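Local coordinates for tapirin (Caldicellulosiruptor hydrothermalis, PDB 6N2C), which is a cellulose-binding protein whose C-terminal beta-helix domain, which holds a zinc ion, probably takes part in adhesion to plant biomass, at residues N206-S211 with N459-N464; R216-N219 with Y225-K228. All coordinates share one frame; numbering follows the deposited sequence.

In the fold
Both contacts draw on one coil of the parallel beta-helix, that of strands 206-209, 213-214 and 227-229, and their centres lie about 23 Å apart. Interaction 1 sits on the outer side of strand 206-209, where a loop from much later in the chain lies against the helix; interaction 2 is local and ties the loop after strand 213-214 to Thr226, the residue that precedes strand 227-229. They meet through the interior, where Met207 CE packs 3.9 Å from Ile227 CG2. The side chain of Thr226 is about 11 Å from that of the zinc ligand Glu551. Interaction 1 lies away from the metal, but the side chain of Pro462 is about 4 Å from a bound glycerol, probably from the crystallisation liquor.

Interaction 1 (N206-S211 with N459-N464); sequences NMYSSS and NTFPTN
Tyr208 reaches out from strand 206-209 and brings its ring up to Phe461 and Pro462 of the loop that follows helix 451-457. The tyrosine and phenylalanine side chains run antiparallel alongside one another, their ring planes turned by 68° and their centroids 5.8 Å apart, an oblique pairing. Phe461 CE2 meets the CD2-CE2 side of the tyrosine ring, 3.7 Å from Tyr208 CE2. Pro462 crosses the tyrosine at about a right angle and meets its phenolic end: Pro462 CG lies 3.7 Å from Tyr208 CZ, and Pro462 CD comes within 3.4 Å of Tyr208 OH. No hydrogen bond spans the two segments, and the contact is van der Waals throughout.

CB of Tyr208 already points to the loop, and with CG anti to the backbone N (chi1 171°) the ring lies beside the carbonyl carbon, where Phe461 and Pro462 meet it. On the loop side, the peptide bond between Phe461 and Pro462 is cis. Pro462 CB then sits 3.9 Å above the centre of the Phe461 ring, so the two residues present themselves to Tyr208 as one packed pair. Replacing Tyr208 by an alanine would probably open a gap beside Phe461 CE2 and take from Pro462 CG and CD the phenol end they pack on.

Tyr208 also stacks on Phe189 of the neighbouring strand 186-190, while Phe461 touches Tyr186 and Ile233 on the strands flanking Tyr208. The main-chain oxygen of Phe461 is hydrogen-bonded to Lys235. The arrangement is that of a long loop packed on the outer face of a parallel beta-helix, next to an aromatic stack between neighbouring coils.

Interaction 2 (R216-N219 with Y225-K228); sequences RSDN and YTIK
Asp218 and Thr226 reach toward each other across the contact and are joined by one short hydrogen bond, from Thr226 OG1 to Asp218 OD2 at 2.6 Å. The hydroxyl meets the carboxylate oxygen nearly along its C-O axis. With OG1 anti to the carbonyl carbon (chi1 -53°), Thr226 turns its hydroxyl to the aspartate. The methyl CG2 of Thr226 comes close as well, 3.6 Å from the same Asp218 OD2.

Charge and further polar bonds gather on these two buried side chains. Asp218 OD2 also forms a salt bridge with Arg221 and accepts a hydrogen bond from Asn245 ND2, so that three groups grip one oxygen; the positive arginine probably helps keep the carboxylate ionised. Thr226 OG1 is in turn hydrogen-bonded to the backbone N of Lys246, which links the pair to the next coil.

Main-chain bonds continue this link, joining Asp218 to Gly243 and Thr226 to both Val202 and Lys246. The contact is thus a buried Asp-Thr hydrogen bond within the loop between strands 213-214 and 227-229, tying that loop to the neighbouring coils of the parallel beta-helix.

Interaction 1 (N206-S211 with N459-N464)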
# COMPACT_ATOMS: atom_id res chain seq x y z
N ASN A 206 4.12 13.06 -6.52
CA ASN A 206 4.60 12.35 -5.30
C ASN A 206 4.12 12.93 -4.01
O ASN A 206 3.91 14.13 -3.92
CB ASN A 206 6.10 12.21 -5.41
CG ASN A 206 6.49 11.41 -6.65
OD1 ASN A 206 5.85 10.39 -6.95
ND2 ASN A 206 7.54 11.85 -7.42
N MET A 207 3.99 12.07 -2.96
CA MET A 207 3.55 12.54 -1.66
C MET A 207 4.34 11.79 -0.61
O MET A 207 4.66 10.60 -0.80
CB MET A 207 2.02 12.22 -1.46
CG MET A 207 1.53 12.45 -0.05
SD MET A 207 -0.33 12.31 0.15
CE MET A 207 -0.65 11.84 -1.56
N TYR A 208 4.86 12.54 0.35
CA TYR A 208 5.62 11.98 1.42
C TYR A 208 5.07 12.43 2.77
O TYR A 208 4.72 13.60 3.00
CB TYR A 208 7.11 12.44 1.37
CG TYR A 208 7.98 12.07 2.57
CD1 TYR A 208 8.05 12.87 3.73
CD2 TYR A 208 8.78 10.99 2.54
CE1 TYR A 208 8.79 12.45 4.81
CE2 TYR A 208 9.55 10.59 3.60
CZ TYR A 208 9.57 11.37 4.74
OH TYR A 208 10.36 11.01 5.82
N SER A 209 5.05 11.49 3.74
CA SER A 209 4.81 11.87 5.12
C SER A 209 5.73 11.05 5.97
O SER A 209 6.05 9.90 5.63
CB SER A 209 3.34 11.54 5.45
OG SER A 209 2.96 12.12 6.66
N SER A 210 6.14 11.57 7.13
CA SER A 210 6.96 10.78 8.00
C SER A 210 6.01 9.94 8.91
O SER A 210 6.16 8.71 8.99
CB SER A 210 7.86 11.71 8.86
OG SER A 210 8.59 10.89 9.81
N SER A 211 5.05 10.60 9.57
CA SER A 211 4.11 9.89 10.37
C SER A 211 2.85 9.63 9.57
O SER A 211 2.87 9.76 8.33
CB SER A 211 3.93 10.64 11.73
OG SER A 211 2.97 9.92 12.54
N ASN A 459 18.70 5.98 5.97
CA ASN A 459 18.61 7.21 6.75
C ASN A 459 18.93 8.46 5.88
O ASN A 459 18.69 9.56 6.30
CB ASN A 459 19.55 7.16 7.96
CG ASN A 459 19.36 5.92 8.81
OD1 ASN A 459 18.25 5.55 9.13
ND2 ASN A 459 20.48 5.29 9.21
N THR A 460 19.48 8.27 4.69
CA THR A 460 19.63 9.33 3.75
C THR A 460 18.29 9.86 3.22
O THR A 460 18.24 10.97 2.72
CB THR A 460 20.50 8.90 2.55
OG1 THR A 460 20.08 7.62 2.05
CG2 THR A 460 21.97 8.78 2.94
N PHE A 461 17.21 9.07 3.32
CA PHE A 461 15.96 9.56 2.70
C PHE A 461 15.01 10.06 3.72
O PHE A 461 14.65 9.32 4.63
CB PHE A 461 15.30 8.42 1.89
CG PHE A 461 14.10 8.88 1.13
CD1 PHE A 461 14.23 9.46 -0.14
CD2 PHE A 461 12.82 8.73 1.66
CE1 PHE A 461 13.13 9.92 -0.81
CE2 PHE A 461 11.72 9.16 0.93
CZ PHE A 461 11.84 9.75 -0.28
N PRO A 462 14.52 11.28 3.60
CA PRO A 462 14.59 12.17 2.44
C PRO A 462 15.63 13.30 2.59
O PRO A 462 15.78 14.16 1.69
CB PRO A 462 13.19 12.72 2.42
CG PRO A 462 12.84 12.91 3.88
CD PRO A 462 13.43 11.66 4.50
N THR A 463 16.28 13.35 3.75
CA THR A 463 17.07 14.57 4.02
C THR A 463 18.33 14.82 3.19
O THR A 463 18.83 15.95 3.24
CB THR A 463 17.44 14.73 5.54
OG1 THR A 463 18.29 13.67 5.92
CG2 THR A 463 16.24 14.77 6.40
N ASN A 464 18.88 13.84 2.45
CA ASN A 464 19.88 14.15 1.50
C ASN A 464 19.40 15.17 0.48
O ASN A 464 20.20 15.94 -0.05
CB ASN A 464 20.40 12.91 0.75
CG ASN A 464 21.55 12.24 1.45
OD1 ASN A 464 21.62 12.18 2.70
ND2 ASN A 464 22.43 11.54 0.61

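Interaction 2 (R216-N219 with Y225-K228)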
# COMPACT_ATOMS: atom_id res chain seq x y z
N ARG A 216 -10.30 10.55 5.92
CA ARG A 216 -11.65 10.52 6.55
C ARG A 216 -12.60 9.96 5.55
O ARG A 216 -12.30 9.91 4.37
CB ARG A 216 -12.10 11.91 7.06
CG ARG A 216 -11.08 12.56 7.98
CD ARG A 216 -10.75 11.70 9.21
NE ARG A 216 -9.97 12.44 10.22
CZ ARG A 216 -9.46 11.88 11.30
NH1 ARG A 216 -9.65 10.56 11.54
NH2 ARG A 216 -8.73 12.62 12.13
N SER A 217 -13.77 9.56 5.99
CA SER A 217 -14.74 8.99 5.12
C SER A 217 -15.25 9.99 4.05
O SER A 217 -15.36 11.23 4.29
CB SER A 217 -15.96 8.47 5.92
OG SER A 217 -16.74 9.60 6.31
N ASP A 218 -15.48 9.46 2.87
CA ASP A 218 -16.05 10.18 1.76
C ASP A 218 -17.55 9.88 1.68
O ASP A 218 -17.99 8.80 1.37
CB ASP A 218 -15.37 9.84 0.48
CG ASP A 218 -13.94 10.45 0.37
OD1 ASP A 218 -13.60 11.44 1.10
OD2 ASP A 218 -13.18 9.85 -0.43
N ASN A 219 -18.33 10.87 2.02
CA ASN A 219 -19.78 10.75 2.10
C ASN A 219 -20.44 11.62 1.06
O ASN A 219 -21.63 11.51 0.86
CB ASN A 219 -20.29 11.11 3.54
CG ASN A 219 -19.62 12.37 4.13
OD1 ASN A 219 -19.74 13.46 3.56
ND2 ASN A 219 -18.87 12.20 5.26
N TYR A 225 -11.82 9.68 -7.63
CA TYR A 225 -10.84 9.11 -6.70
C TYR A 225 -10.71 10.07 -5.61
O TYR A 225 -11.07 11.26 -5.74
CB TYR A 225 -9.50 8.80 -7.39
CG TYR A 225 -8.95 9.98 -8.13
CD1 TYR A 225 -8.32 10.99 -7.46
CD2 TYR A 225 -8.98 10.01 -9.51
CE1 TYR A 225 -7.78 12.09 -8.13
CE2 TYR A 225 -8.48 11.09 -10.23
CZ TYR A 225 -7.86 12.11 -9.55
OH TYR A 225 -7.38 13.20 -10.25
N THR A 226 -10.27 9.58 -4.49
CA THR A 226 -9.84 10.35 -3.37
C THR A 226 -8.39 10.84 -3.58
O THR A 226 -8.06 12.01 -3.29
CB THR A 226 -9.91 9.53 -2.11
OG1 THR A 226 -11.27 8.99 -2.03
CG2 THR A 226 -9.65 10.37 -0.94
N ILE A 227 -7.49 9.91 -3.86
CA ILE A 227 -6.07 10.30 -4.13
C ILE A 227 -5.67 9.57 -5.40
O ILE A 227 -5.83 8.36 -5.53
CB ILE A 227 -5.12 9.86 -3.03
CG1 ILE A 227 -5.48 10.54 -1.73
CG2 ILE A 227 -3.69 10.16 -3.42
CD1 ILE A 227 -4.54 10.06 -0.59
N LYS A 228 -5.06 10.33 -6.33
CA LYS A 228 -4.38 9.79 -7.46
C LYS A 228 -2.90 10.30 -7.37
O LYS A 228 -2.70 11.49 -7.24
CB LYS A 228 -5.02 10.21 -8.75
CG LYS A 228 -4.27 9.61 -9.93
CD LYS A 228 -4.88 10.10 -11.24
CE LYS A 228 -4.14 9.57 -12.46
NZ LYS A 228 -4.15 8.05 -12.52